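Local coordinates for coat protein (Papaya mosaic virus, PDB 4DOX) that forms the coat of a flexible filamentous plant virus, its helical, strand-free subunits probably assembling in many copies around the genomic RNA, at residues I113-R118 and A139-F144; T44-A49 and A90-I95; Q36-S41 and S99-R104; K133-F138 and T164-I169. All coordinates share one frame; numbering follows the deposited sequence.

Interaction 1. Residues I113-R118 and A139-F144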
loop_
_atom_site.group_PDB
_atom_site.type_symbol
_atom_site.label_atom_id
_atom_site.label_comp_id
_atom_site.label_asym_id
_atom_site.label_seq_id
_atom_site.Cartn_x
_atom_site.Cartn_y
_atom_site.Cartn_z
ATOM N N ILE A 113 -5.825 2.760 5.465
ATOM C CA ILE A 113 -7.170 3.012 4.979
ATOM C C ILE A 113 -7.955 1.683 4.913
ATOM O O ILE A 113 -9.131 1.624 5.304
ATOM C CB ILE A 113 -7.135 3.615 3.583
ATOM C CG1 ILE A 113 -6.187 4.824 3.475
ATOM C CG2 ILE A 113 -8.510 3.970 3.146
ATOM C CD1 ILE A 113 -6.460 5.914 4.488
ATOM N N ILE A 114 -7.321 0.617 4.411
ATOM C CA ILE A 114 -8.038 -0.621 4.229
ATOM C C ILE A 114 -8.234 -1.238 5.605
ATOM O O ILE A 114 -9.291 -1.834 5.881
ATOM C CB ILE A 114 -7.375 -1.597 3.238
ATOM C CG1 ILE A 114 -8.388 -2.659 2.791
ATOM C CG2 ILE A 114 -6.122 -2.247 3.846
ATOM C CD1 ILE A 114 -9.620 -2.120 2.021
ATOM N N TRP A 115 -7.260 -1.031 6.495
ATOM C CA TRP A 115 -7.462 -1.368 7.905
ATOM C C TRP A 115 -8.785 -0.774 8.418
ATOM O O TRP A 115 -9.619 -1.495 8.951
ATOM C CB TRP A 115 -6.304 -0.870 8.739
ATOM C CG TRP A 115 -6.433 -1.167 10.201
ATOM C CD1 TRP A 115 -6.902 -0.313 11.176
ATOM C CD2 TRP A 115 -6.040 -2.366 10.881
ATOM N NE1 TRP A 115 -6.841 -0.916 12.407
ATOM C CE2 TRP A 115 -6.324 -2.177 12.261
ATOM C CE3 TRP A 115 -5.490 -3.595 10.459
ATOM C CZ2 TRP A 115 -6.064 -3.170 13.235
ATOM C CZ3 TRP A 115 -5.242 -4.597 11.424
ATOM C CH2 TRP A 115 -5.523 -4.361 12.801
ATOM N N ASN A 116 -9.003 0.522 8.229
ATOM C CA ASN A 116 -10.240 1.112 8.738
ATOM C C ASN A 116 -11.448 0.554 8.043
ATOM O O ASN A 116 -12.522 0.471 8.622
ATOM C CB ASN A 116 -10.244 2.633 8.580
ATOM C CG ASN A 116 -9.603 3.346 9.752
ATOM O OD1 ASN A 116 -8.656 2.822 10.387
ATOM N ND2 ASN A 116 -10.104 4.547 10.047
ATOM N N LEU A 117 -11.272 0.163 6.790
ATOM C CA LEU A 117 -12.402 -0.308 6.009
ATOM C C LEU A 117 -12.856 -1.737 6.325
ATOM O O LEU A 117 -14.051 -2.031 6.263
ATOM C CB LEU A 117 -12.115 -0.145 4.523
ATOM C CG LEU A 117 -12.217 1.325 4.137
ATOM C CD1 LEU A 117 -11.578 1.528 2.788
ATOM C CD2 LEU A 117 -13.665 1.718 4.120
ATOM N N ARG A 118 -11.914 -2.609 6.684
ATOM C CA ARG A 118 -12.211 -4.019 6.829
ATOM C C ARG A 118 -12.093 -4.540 8.264
ATOM O O ARG A 118 -12.812 -5.485 8.617
ATOM C CB ARG A 118 -11.316 -4.833 5.906
ATOM C CG ARG A 118 -11.347 -4.401 4.431
ATOM C CD ARG A 118 -12.382 -5.131 3.661
ATOM N NE ARG A 118 -12.317 -6.581 3.893
ATOM C CZ ARG A 118 -12.035 -7.493 2.961
ATOM N NH1 ARG A 118 -11.781 -7.128 1.697
ATOM N NH2 ARG A 118 -12.008 -8.787 3.298
ATOM N N ALA A 139 -5.061 -9.519 10.960
ATOM C CA ALA A 139 -3.654 -9.347 10.672
ATOM C C ALA A 139 -3.233 -10.134 9.421
ATOM O O ALA A 139 -2.100 -10.037 8.974
ATOM C CB ALA A 139 -2.874 -9.803 11.852
ATOM N N ALA A 140 -4.153 -10.927 8.863
ATOM C CA ALA A 140 -3.744 -11.937 7.841
ATOM C C ALA A 140 -3.715 -11.368 6.406
ATOM O O ALA A 140 -4.289 -11.960 5.470
ATOM C CB ALA A 140 -4.579 -13.234 7.940
ATOM N N PHE A 141 -3.094 -10.202 6.262
ATOM C CA PHE A 141 -2.783 -9.709 4.942
ATOM C C PHE A 141 -1.330 -9.353 4.866
ATOM O O PHE A 141 -0.698 -9.012 5.895
ATOM C CB PHE A 141 -3.700 -8.575 4.462
ATOM C CG PHE A 141 -3.730 -7.345 5.333
ATOM C CD1 PHE A 141 -3.255 -6.126 4.843
ATOM C CD2 PHE A 141 -4.331 -7.365 6.611
ATOM C CE1 PHE A 141 -3.305 -4.958 5.661
ATOM C CE2 PHE A 141 -4.389 -6.220 7.401
ATOM C CZ PHE A 141 -3.886 -5.019 6.932
ATOM N N ASP A 142 -0.778 -9.461 3.656
ATOM C CA ASP A 142 0.653 -9.361 3.506
ATOM C C ASP A 142 1.240 -7.961 3.479
ATOM O O ASP A 142 2.429 -7.824 3.213
ATOM C CB ASP A 142 1.156 -10.192 2.325
ATOM C CG ASP A 142 0.714 -9.650 0.971
ATOM O OD1 ASP A 142 0.258 -8.488 0.871
ATOM O OD2 ASP A 142 0.849 -10.399 -0.019
ATOM N N PHE A 143 0.449 -6.928 3.744
ATOM C CA PHE A 143 1.011 -5.590 3.914
ATOM C C PHE A 143 0.459 -4.955 5.169
ATOM O O PHE A 143 0.255 -3.726 5.242
ATOM C CB PHE A 143 0.750 -4.703 2.695
ATOM C CG PHE A 143 -0.686 -4.645 2.282
ATOM C CD1 PHE A 143 -1.274 -5.720 1.592
ATOM C CD2 PHE A 143 -1.458 -3.504 2.558
ATOM C CE1 PHE A 143 -2.627 -5.663 1.164
ATOM C CE2 PHE A 143 -2.819 -3.430 2.153
ATOM C CZ PHE A 143 -3.410 -4.516 1.455
ATOM N N PHE A 144 0.195 -5.805 6.148
ATOM C CA PHE A 144 -0.252 -5.369 7.429
ATOM C C PHE A 144 0.779 -4.418 8.019
ATOM O O PHE A 144 0.400 -3.499 8.775
ATOM C CB PHE A 144 -0.455 -6.591 8.304
ATOM C CG PHE A 144 -0.482 -6.312 9.790
ATOM C CD1 PHE A 144 -1.675 -5.910 10.428
ATOM C CD2 PHE A 144 0.666 -6.489 10.568
ATOM C CE1 PHE A 144 -1.718 -5.679 11.802
ATOM C CE2 PHE A 144 0.641 -6.253 11.948
ATOM C CZ PHE A 144 -0.547 -5.849 12.568
#

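Interaction 2. Residues T44-A49 and A90-I95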
loop_
_atom_site.group_PDB
_atom_site.type_symbol
_atom_site.label_atom_id
_atom_site.label_comp_id
_atom_site.label_asym_id
_atom_site.label_seq_id
_atom_site.Cartn_x
_atom_site.Cartn_y
_atom_site.Cartn_z
ATOM N N THR A 44 -0.732 9.587 -12.538
ATOM C CA THR A 44 -0.685 10.259 -13.842
ATOM C C THR A 44 -1.171 9.287 -14.897
ATOM O O THR A 44 -2.041 9.609 -15.735
ATOM C CB THR A 44 0.745 10.832 -14.196
ATOM O OG1 THR A 44 1.138 11.836 -13.246
ATOM C CG2 THR A 44 0.765 11.435 -15.558
ATOM N N LEU A 45 -0.621 8.089 -14.842
ATOM C CA LEU A 45 -1.006 7.050 -15.781
ATOM C C LEU A 45 -2.465 6.624 -15.608
ATOM O O LEU A 45 -3.133 6.272 -16.574
ATOM C CB LEU A 45 -0.049 5.877 -15.655
ATOM C CG LEU A 45 1.063 5.933 -16.715
ATOM C CD1 LEU A 45 2.140 6.991 -16.493
ATOM C CD2 LEU A 45 1.693 4.564 -16.803
ATOM N N MET A 46 -2.956 6.681 -14.368
ATOM C CA MET A 46 -4.320 6.317 -14.078
ATOM C C MET A 46 -5.265 7.302 -14.715
ATOM O O MET A 46 -6.282 6.916 -15.301
ATOM C CB MET A 46 -4.569 6.297 -12.579
ATOM C CG MET A 46 -4.275 4.972 -11.955
ATOM S SD MET A 46 -4.403 5.053 -10.169
ATOM C CE MET A 46 -6.086 4.511 -9.840
ATOM N N VAL A 47 -4.936 8.583 -14.567
ATOM C CA VAL A 47 -5.731 9.630 -15.175
ATOM C C VAL A 47 -5.688 9.450 -16.700
ATOM O O VAL A 47 -6.715 9.528 -17.346
ATOM C CB VAL A 47 -5.334 11.074 -14.639
ATOM C CG1 VAL A 47 -5.853 12.231 -15.544
ATOM C CG2 VAL A 47 -5.827 11.260 -13.190
ATOM N N ALA A 48 -4.533 9.158 -17.268
ATOM C CA ALA A 48 -4.418 8.980 -18.703
ATOM C C ALA A 48 -5.241 7.786 -19.189
ATOM O O ALA A 48 -5.745 7.774 -20.301
ATOM C CB ALA A 48 -3.003 8.834 -19.092
ATOM N N ALA A 49 -5.345 6.775 -18.343
ATOM C CA ALA A 49 -6.115 5.584 -18.614
ATOM C C ALA A 49 -7.587 5.844 -18.457
ATOM O O ALA A 49 -8.392 4.963 -18.685
ATOM C CB ALA A 49 -5.703 4.500 -17.715
ATOM N N ALA A 90 -6.662 -5.903 -12.961
ATOM C CA ALA A 90 -5.379 -6.311 -13.522
ATOM C C ALA A 90 -4.723 -5.150 -14.259
ATOM O O ALA A 90 -3.513 -5.008 -14.210
ATOM C CB ALA A 90 -5.494 -7.540 -14.436
ATOM N N GLN A 91 -5.523 -4.328 -14.942
ATOM C CA GLN A 91 -4.969 -3.171 -15.660
ATOM C C GLN A 91 -4.348 -2.153 -14.708
ATOM O O GLN A 91 -3.249 -1.652 -14.963
ATOM C CB GLN A 91 -5.992 -2.543 -16.578
ATOM C CG GLN A 91 -6.310 -3.443 -17.764
ATOM C CD GLN A 91 -7.339 -2.826 -18.719
ATOM O OE1 GLN A 91 -8.569 -3.017 -18.571
ATOM N NE2 GLN A 91 -6.840 -2.052 -19.675
ATOM N N LEU A 92 -5.039 -1.900 -13.601
ATOM C CA LEU A 92 -4.543 -0.985 -12.577
ATOM C C LEU A 92 -3.265 -1.513 -11.982
ATOM O O LEU A 92 -2.335 -0.747 -11.782
ATOM C CB LEU A 92 -5.572 -0.757 -11.463
ATOM C CG LEU A 92 -6.872 -0.013 -11.810
ATOM C CD1 LEU A 92 -7.776 0.133 -10.538
ATOM C CD2 LEU A 92 -6.565 1.369 -12.455
ATOM N N ALA A 93 -3.209 -2.824 -11.742
ATOM C CA ALA A 93 -2.021 -3.468 -11.233
ATOM C C ALA A 93 -0.842 -3.269 -12.195
ATOM O O ALA A 93 0.326 -3.047 -11.758
ATOM C CB ALA A 93 -2.266 -4.926 -10.997
ATOM N N SER A 94 -1.110 -3.346 -13.495
ATOM C CA SER A 94 -0.039 -3.147 -14.450
ATOM C C SER A 94 0.441 -1.687 -14.408
ATOM O O SER A 94 1.643 -1.408 -14.474
ATOM C CB SER A 94 -0.502 -3.554 -15.830
ATOM O OG SER A 94 -0.698 -4.944 -15.865
ATOM N N ILE A 95 -0.514 -0.759 -14.288
ATOM C CA ILE A 95 -0.222 0.649 -14.188
ATOM C C ILE A 95 0.662 0.851 -12.960
ATOM O O ILE A 95 1.698 1.519 -13.041
ATOM C CB ILE A 95 -1.507 1.470 -14.094
ATOM C CG1 ILE A 95 -2.146 1.588 -15.462
ATOM C CG2 ILE A 95 -1.206 2.863 -13.613
ATOM C CD1 ILE A 95 -3.504 2.245 -15.431
#

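Interaction 3. Residues Q36-S41 and S99-R104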
loop_
_atom_site.group_PDB
_atom_site.type_symbol
_atom_site.label_atom_id
_atom_site.label_comp_id
_atom_site.label_asym_id
_atom_site.label_seq_id
_atom_site.Cartn_x
_atom_site.Cartn_y
_atom_site.Cartn_z
ATOM N N GLN A 36 7.851 9.167 -3.727
ATOM C CA GLN A 36 6.907 10.198 -4.120
ATOM C C GLN A 36 6.724 10.237 -5.643
ATOM O O GLN A 36 5.625 10.429 -6.138
ATOM C CB GLN A 36 7.411 11.569 -3.613
ATOM C CG GLN A 36 6.326 12.673 -3.630
ATOM C CD GLN A 36 5.074 12.236 -2.842
ATOM O OE1 GLN A 36 3.936 12.372 -3.330
ATOM N NE2 GLN A 36 5.283 11.659 -1.644
ATOM N N GLU A 37 7.824 10.077 -6.375
ATOM C CA GLU A 37 7.841 10.148 -7.840
ATOM C C GLU A 37 7.056 8.994 -8.438
ATOM O O GLU A 37 6.241 9.176 -9.351
ATOM C CB GLU A 37 9.290 10.168 -8.358
ATOM C CG GLU A 37 10.103 11.480 -7.953
ATOM C CD GLU A 37 10.511 11.567 -6.406
ATOM O OE1 GLU A 37 10.513 10.511 -5.676
ATOM O OE2 GLU A 37 10.840 12.704 -5.929
ATOM N N GLN A 38 7.305 7.813 -7.877
ATOM C CA GLN A 38 6.612 6.602 -8.265
ATOM C C GLN A 38 5.104 6.738 -8.029
ATOM O O GLN A 38 4.313 6.424 -8.926
ATOM C CB GLN A 38 7.207 5.387 -7.542
ATOM C CG GLN A 38 8.583 4.972 -8.066
ATOM C CD GLN A 38 9.243 4.000 -7.115
ATOM O OE1 GLN A 38 8.994 4.051 -5.942
ATOM N NE2 GLN A 38 10.042 3.094 -7.619
ATOM N N LEU A 39 4.707 7.252 -6.860
ATOM C CA LEU A 39 3.286 7.494 -6.632
ATOM C C LEU A 39 2.699 8.395 -7.731
ATOM O O LEU A 39 1.659 8.085 -8.295
ATOM C CB LEU A 39 3.028 8.070 -5.246
ATOM C CG LEU A 39 3.113 7.122 -4.052
ATOM C CD1 LEU A 39 2.837 7.902 -2.809
ATOM C CD2 LEU A 39 2.135 5.924 -4.176
ATOM N N LYS A 40 3.362 9.506 -8.033
ATOM C CA LYS A 40 2.898 10.449 -9.056
ATOM C C LYS A 40 2.733 9.777 -10.409
ATOM O O LYS A 40 1.809 10.102 -11.159
ATOM C CB LYS A 40 3.933 11.570 -9.230
ATOM C CG LYS A 40 3.441 12.988 -9.114
ATOM C CD LYS A 40 2.425 13.381 -10.157
ATOM C CE LYS A 40 1.571 14.569 -9.623
ATOM N NZ LYS A 40 0.353 14.772 -10.450
ATOM N N SER A 41 3.655 8.876 -10.752
ATOM C CA SER A 41 3.560 8.208 -12.038
ATOM C C SER A 41 2.267 7.383 -12.109
ATOM O O SER A 41 1.547 7.437 -13.144
ATOM C CB SER A 41 4.750 7.296 -12.274
ATOM O OG SER A 41 5.924 8.035 -12.453
ATOM N N SER A 99 5.122 2.115 -12.875
ATOM C CA SER A 99 5.807 3.244 -12.230
ATOM C C SER A 99 7.131 2.797 -11.656
ATOM O O SER A 99 7.942 3.626 -11.287
ATOM C CB SER A 99 4.981 3.802 -11.088
ATOM O OG SER A 99 4.998 2.857 -10.040
ATOM N N GLY A 100 7.324 1.492 -11.531
ATOM C CA GLY A 100 8.588 0.936 -11.111
ATOM C C GLY A 100 8.569 0.561 -9.652
ATOM O O GLY A 100 9.566 0.104 -9.126
ATOM N N THR A 101 7.432 0.764 -8.980
ATOM C CA THR A 101 7.232 0.188 -7.616
ATOM C C THR A 101 6.645 -1.223 -7.769
ATOM O O THR A 101 6.400 -1.661 -8.878
ATOM C CB THR A 101 6.422 1.133 -6.647
ATOM O OG1 THR A 101 6.522 0.653 -5.314
ATOM C CG2 THR A 101 4.920 1.226 -6.985
ATOM N N SER A 102 6.478 -1.939 -6.675
ATOM C CA SER A 102 5.862 -3.259 -6.692
ATOM C C SER A 102 4.437 -3.104 -6.148
ATOM O O SER A 102 4.102 -2.102 -5.469
ATOM C CB SER A 102 6.610 -4.190 -5.750
ATOM O OG SER A 102 6.441 -3.713 -4.402
ATOM N N LEU A 103 3.608 -4.105 -6.419
ATOM C CA LEU A 103 2.217 -4.072 -6.019
ATOM C C LEU A 103 2.169 -4.063 -4.472
ATOM O O LEU A 103 1.285 -3.437 -3.840
ATOM C CB LEU A 103 1.534 -5.290 -6.629
ATOM C CG LEU A 103 0.078 -5.637 -6.362
ATOM C CD1 LEU A 103 -0.881 -4.455 -6.691
ATOM C CD2 LEU A 103 -0.261 -6.866 -7.160
ATOM N N ARG A 104 3.171 -4.709 -3.874
ATOM C CA ARG A 104 3.227 -4.859 -2.429
ATOM C C ARG A 104 3.453 -3.522 -1.753
ATOM O O ARG A 104 2.785 -3.214 -0.768
ATOM C CB ARG A 104 4.304 -5.865 -2.036
ATOM C CG ARG A 104 4.745 -5.821 -0.566
ATOM C CD ARG A 104 4.027 -6.709 0.382
ATOM N NE ARG A 104 3.500 -7.945 -0.201
ATOM C CZ ARG A 104 4.060 -9.165 -0.136
ATOM N NH1 ARG A 104 5.216 -9.347 0.453
ATOM N NH2 ARG A 104 3.454 -10.212 -0.684
HETATM O O HOH W 1 9.086 1.539 -4.892
#

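Interaction 4. Residues K133-F138 and T164-I169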
loop_
_atom_site.group_PDB
_atom_site.type_symbol
_atom_site.label_atom_id
_atom_site.label_comp_id
_atom_site.label_asym_id
_atom_site.label_seq_id
_atom_site.Cartn_x
_atom_site.Cartn_y
_atom_site.Cartn_z
ATOM N N LYS A 133 -5.011 -17.720 13.875
ATOM C CA LYS A 133 -6.008 -17.953 14.913
ATOM C C LYS A 133 -7.104 -16.963 14.673
ATOM O O LYS A 133 -6.859 -15.919 14.149
ATOM C CB LYS A 133 -5.435 -17.753 16.326
ATOM C CG LYS A 133 -4.691 -18.953 16.915
ATOM C CD LYS A 133 -3.473 -18.529 17.809
ATOM C CE LYS A 133 -3.784 -18.428 19.328
ATOM N NZ LYS A 133 -2.871 -17.476 20.054
ATOM N N PRO A 134 -8.322 -17.282 15.073
ATOM C CA PRO A 134 -9.437 -16.375 14.831
ATOM C C PRO A 134 -9.216 -15.023 15.479
ATOM O O PRO A 134 -9.714 -14.026 14.980
ATOM C CB PRO A 134 -10.617 -17.105 15.468
ATOM C CG PRO A 134 -10.251 -18.518 15.402
ATOM C CD PRO A 134 -8.774 -18.631 15.456
ATOM N N SER A 135 -8.503 -14.984 16.592
ATOM C CA SER A 135 -8.194 -13.726 17.243
ATOM C C SER A 135 -7.083 -12.888 16.559
ATOM O O SER A 135 -6.905 -11.750 16.896
ATOM C CB SER A 135 -7.885 -13.980 18.709
ATOM O OG SER A 135 -7.467 -15.314 18.876
ATOM N N ALA A 136 -6.321 -13.449 15.627
ATOM C CA ALA A 136 -5.302 -12.679 14.906
ATOM C C ALA A 136 -5.719 -12.432 13.459
ATOM O O ALA A 136 -4.962 -11.945 12.659
ATOM C CB ALA A 136 -3.949 -13.358 14.976
ATOM N N LYS A 137 -6.963 -12.758 13.167
ATOM C CA LYS A 137 -7.565 -12.766 11.856
ATOM C C LYS A 137 -7.314 -11.549 10.978
ATOM O O LYS A 137 -7.092 -11.669 9.781
ATOM C CB LYS A 137 -9.017 -12.640 12.129
ATOM C CG LYS A 137 -9.814 -13.760 11.897
ATOM C CD LYS A 137 -11.071 -13.211 11.364
ATOM C CE LYS A 137 -12.070 -12.887 12.385
ATOM N NZ LYS A 137 -12.526 -14.149 12.931
ATOM N N PHE A 138 -7.429 -10.375 11.600
ATOM C CA PHE A 138 -7.414 -9.090 10.934
ATOM C C PHE A 138 -6.007 -8.659 10.608
ATOM O O PHE A 138 -5.797 -7.615 10.036
ATOM C CB PHE A 138 -8.193 -8.065 11.755
ATOM C CG PHE A 138 -9.656 -8.282 11.694
ATOM C CD1 PHE A 138 -10.367 -8.798 12.781
ATOM C CD2 PHE A 138 -10.328 -8.044 10.508
ATOM C CE1 PHE A 138 -11.735 -9.035 12.679
ATOM C CE2 PHE A 138 -11.680 -8.280 10.399
ATOM C CZ PHE A 138 -12.389 -8.770 11.489
ATOM N N THR A 164 -3.803 -5.207 17.956
ATOM C CA THR A 164 -3.413 -5.819 19.237
ATOM C C THR A 164 -2.031 -6.420 19.079
ATOM O O THR A 164 -1.632 -6.764 17.968
ATOM C CB THR A 164 -4.392 -6.907 19.661
ATOM O OG1 THR A 164 -4.340 -7.981 18.724
ATOM C CG2 THR A 164 -5.816 -6.356 19.686
ATOM N N GLN A 165 -1.294 -6.530 20.180
ATOM C CA GLN A 165 0.027 -7.190 20.186
ATOM C C GLN A 165 -0.077 -8.614 19.581
ATOM O O GLN A 165 0.817 -9.032 18.844
ATOM C CB GLN A 165 0.630 -7.190 21.614
ATOM C CG GLN A 165 2.089 -7.688 21.771
ATOM C CD GLN A 165 3.156 -6.853 21.020
ATOM O OE1 GLN A 165 2.930 -5.707 20.607
ATOM N NE2 GLN A 165 4.332 -7.446 20.841
ATOM N N GLU A 166 -1.172 -9.331 19.855
ATOM C CA GLU A 166 -1.408 -10.631 19.237
ATOM C C GLU A 166 -1.442 -10.539 17.705
ATOM O O GLU A 166 -0.813 -11.335 17.010
ATOM C CB GLU A 166 -2.680 -11.302 19.762
ATOM C CG GLU A 166 -2.862 -12.684 19.174
ATOM C CD GLU A 166 -4.209 -13.315 19.467
ATOM O OE1 GLU A 166 -5.070 -12.618 20.046
ATOM O OE2 GLU A 166 -4.406 -14.513 19.120
ATOM N N GLU A 167 -2.183 -9.572 17.182
ATOM C CA GLU A 167 -2.170 -9.288 15.745
ATOM C C GLU A 167 -0.770 -8.968 15.225
ATOM O O GLU A 167 -0.361 -9.555 14.219
ATOM C CB GLU A 167 -3.185 -8.209 15.368
ATOM C CG GLU A 167 -4.617 -8.717 15.428
ATOM C CD GLU A 167 -5.650 -7.604 15.499
ATOM O OE1 GLU A 167 -5.304 -6.466 15.882
ATOM O OE2 GLU A 167 -6.824 -7.865 15.196
ATOM N N ARG A 168 -0.031 -8.075 15.899
ATOM C CA ARG A 168 1.334 -7.704 15.450
ATOM C C ARG A 168 2.201 -8.950 15.384
ATOM O O ARG A 168 2.839 -9.207 14.368
ATOM C CB ARG A 168 2.001 -6.613 16.323
ATOM C CG ARG A 168 1.344 -5.209 16.187
ATOM C CD ARG A 168 2.154 -4.001 16.746
ATOM N NE ARG A 168 1.785 -3.776 18.135
ATOM C CZ ARG A 168 0.906 -2.882 18.574
ATOM N NH1 ARG A 168 0.298 -2.043 17.735
ATOM N NH2 ARG A 168 0.655 -2.816 19.877
ATOM N N ILE A 169 2.169 -9.743 16.456
ATOM C CA ILE A 169 2.970 -10.955 16.556
ATOM C C ILE A 169 2.558 -11.953 15.505
ATOM O O ILE A 169 3.418 -12.563 14.872
ATOM C CB ILE A 169 2.939 -11.578 17.996
ATOM C CG1 ILE A 169 4.069 -10.982 18.817
ATOM C CG2 ILE A 169 3.089 -13.126 17.997
ATOM C CD1 ILE A 169 3.733 -10.821 20.284
HETATM O O HOH W 2 -7.768 -10.138 14.349
HETATM O O HOH W 3 -6.486 -9.245 19.026
#

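Interaction 1. Residues I113-R118 and A139-F144
Ile114 and Trp115, on helix 111-118, meet Phe141, Phe143 and Phe144 of the long loop that follows in a buried, wholly apolar contact inside the chain. The loop makes an inverse gamma turn centred on Ala140 and then spends three of its next four residues on aromatic rings. Trp115 reaches them with the benzo side of its indole. Its CG stands anti to the backbone N (chi1 180°), and the six-membered ring beyond brings CZ3 to 3.7 Å from Phe144 CE1. These two side chains lie next to each other and point the same way; CZ3 sits at the edge of the Phe144 ring, yet the ring planes are turned by 56°, an oblique pair. Phe141 instead crosses Trp115 at about a right angle, edge against edge, with Trp115 CE3 4.1 Å from Phe141 CZ. Ile114 touches through one methyl: CG2 is 3.9 Å from Phe143 CE2 and slightly farther from Phe141 CE1. The loop rings also pack on one another: Phe141 CD1 lies 3.6 Å above the plane of the Phe143 ring, over its centre. Helix 56-70 joins in, with Tyr68 meeting the Phe141 ring and Val64 touching Phe143. No hydrogen bond passes between the two segments, so what holds helix and loop here is the burial of ring carbons and a methyl. The indole NE1, the polar atom among the touching side chains, gives its hydrogen to the carbonyl O of Arg161 instead, which pairs the N-H of this buried indole.

Interaction 2. Residues T44-A49 and A90-I95
The CB of Ile95 points toward helix 36-48, and both branches of the side chain make contact. CG1 stands anti to the carbonyl carbon (chi1 -77°) and CG2 anti to the backbone N. The methyl CG2 comes to 3.8 Å from Leu45 CB and 4.1 Å from Met46 CG, while CD1, at the end of the longer branch, reaches Ala49 CB at 3.9 Å. One isoleucine thus touches three residues, the last of them where the chain leaves its helical path. Met46 runs across Ile95 at about a right angle and crosses Leu92 in the same way. Its thioether chain is straight as far as SD and bends at chi3 (95°), which sends the terminal methyl CE to 4.1 Å from Leu92 CD2. The short helical pieces 44-48 and 90-95 run roughly antiparallel, at 140°, with their axes 10.3 Å apart at closest approach. Val59 of helix 56-70 touches both Met46 and Leu92, the buried members of the contact. All four contacts join carbon to carbon and no hydrogen bond crosses, so the two helices are held by hydrophobic packing that runs from the buried Met46 and Leu92 to the more exposed Leu45 and Ala49.

Interaction 3. Residues Q36-S41 and S99-R104
Gln38 carries its CG anti to the carbonyl carbon (chi1 -73°), which puts that atom 3.5 Å from Ser99 O; the chain stays extended beyond CG (chi2 167°) and carries the amide on to Gly100 and Thr101. The Gln38 and Thr101 side chains cross at a slant, with Gln38 OE1 4.0 Å from Thr101 CB. Thr101 turns its OG1 anti to the backbone N (chi1 -168°), and there one water joins the two residues: it donates to Gln38 OE1 at 2.7 Å and is hydrogen-bonded to Thr101 OG1 at the same distance. OE1 has a second donor in the backbone N of Ser35, so it receives an N-H from just ahead of the helix as well as the bridging water. The amide NE2, though 3.4 Å from Gly100 O, is too badly angled to bond to it. Ser99 turns its flank to the helix: its CB is 3.7 Å from Ser41 CB and 3.5 Å from Gln38 O. Its OG serves its own chain instead, bonding the carbonyl O of Val96 and accepting a weak but nearly straight bond from Thr101 N, which ties the turn together around Gly100 with its positive phi. In the fold, this turn is the link between helix 89-98, which ends just before it, and helix 103-108, whose N-cap is Ser102, bonded through OG to Lys105 N. The first turns of helix 36-48 lie against that link, and Pro34, just before them, touches both Leu39 and Thr101.

Interaction 4. Residues K133-F138 and T164-I169
Glu166 OE2 is held by two residues of the loop 133-138. Ser135 OG donates to it at 3.2 Å, arriving on the syn side and 19° out of the carboxylate plane, and Lys133 NZ adds a salt bridge at 3.5 Å, weak as a hydrogen bond. Glu166 reaches them extended, its CG anti to the backbone N (chi1 -176°), whereas the lysine chain bends twice and crosses it at about a right angle. Next to it Glu167 lays its CG against Ala136 CA and sends OE2 to a water, which donates to it at 2.6 Å and accepts from Phe138 N at 2.8 Å. A second water, bound to Thr164 OG1, makes a weak bond to Ser135 O. Glu167 OE1 turns to the start of its own helix, accepting from Thr164 N at 2.9 Å while Thr164 OG1 accepts from Glu167 N, a capping box; it also meets Arg161 in a salt bridge that probably helps to stabilise its charge. The loop 133-138, lying between helix 111-118 and helix 165-172 in the chain, thus packs on the first turn of helix 165-172, at the capped N-terminal end.

How the interactions relate
The four contacts form two pairs on opposite sides of the chain's centre. Interactions 2 and 3 share helix 36-48, their centres 11 Å apart, and interaction 2 is nested in the loop that interaction 3 closes. Interactions 1 and 4 come later along the chain; their segments alternate and their centres lie 12 Å apart, with Trp115 touching both Phe138 and Glu167, so the helix ends and loop of this half form one packed unit. The pairs are bridged between interactions 1 and 3, where Asp142 and Arg104 form a salt bridge, while interactions 2 and 4 lie farthest apart, with centres 34 Å from each other. Helices and long loops are thereby joined into one coat-protein body.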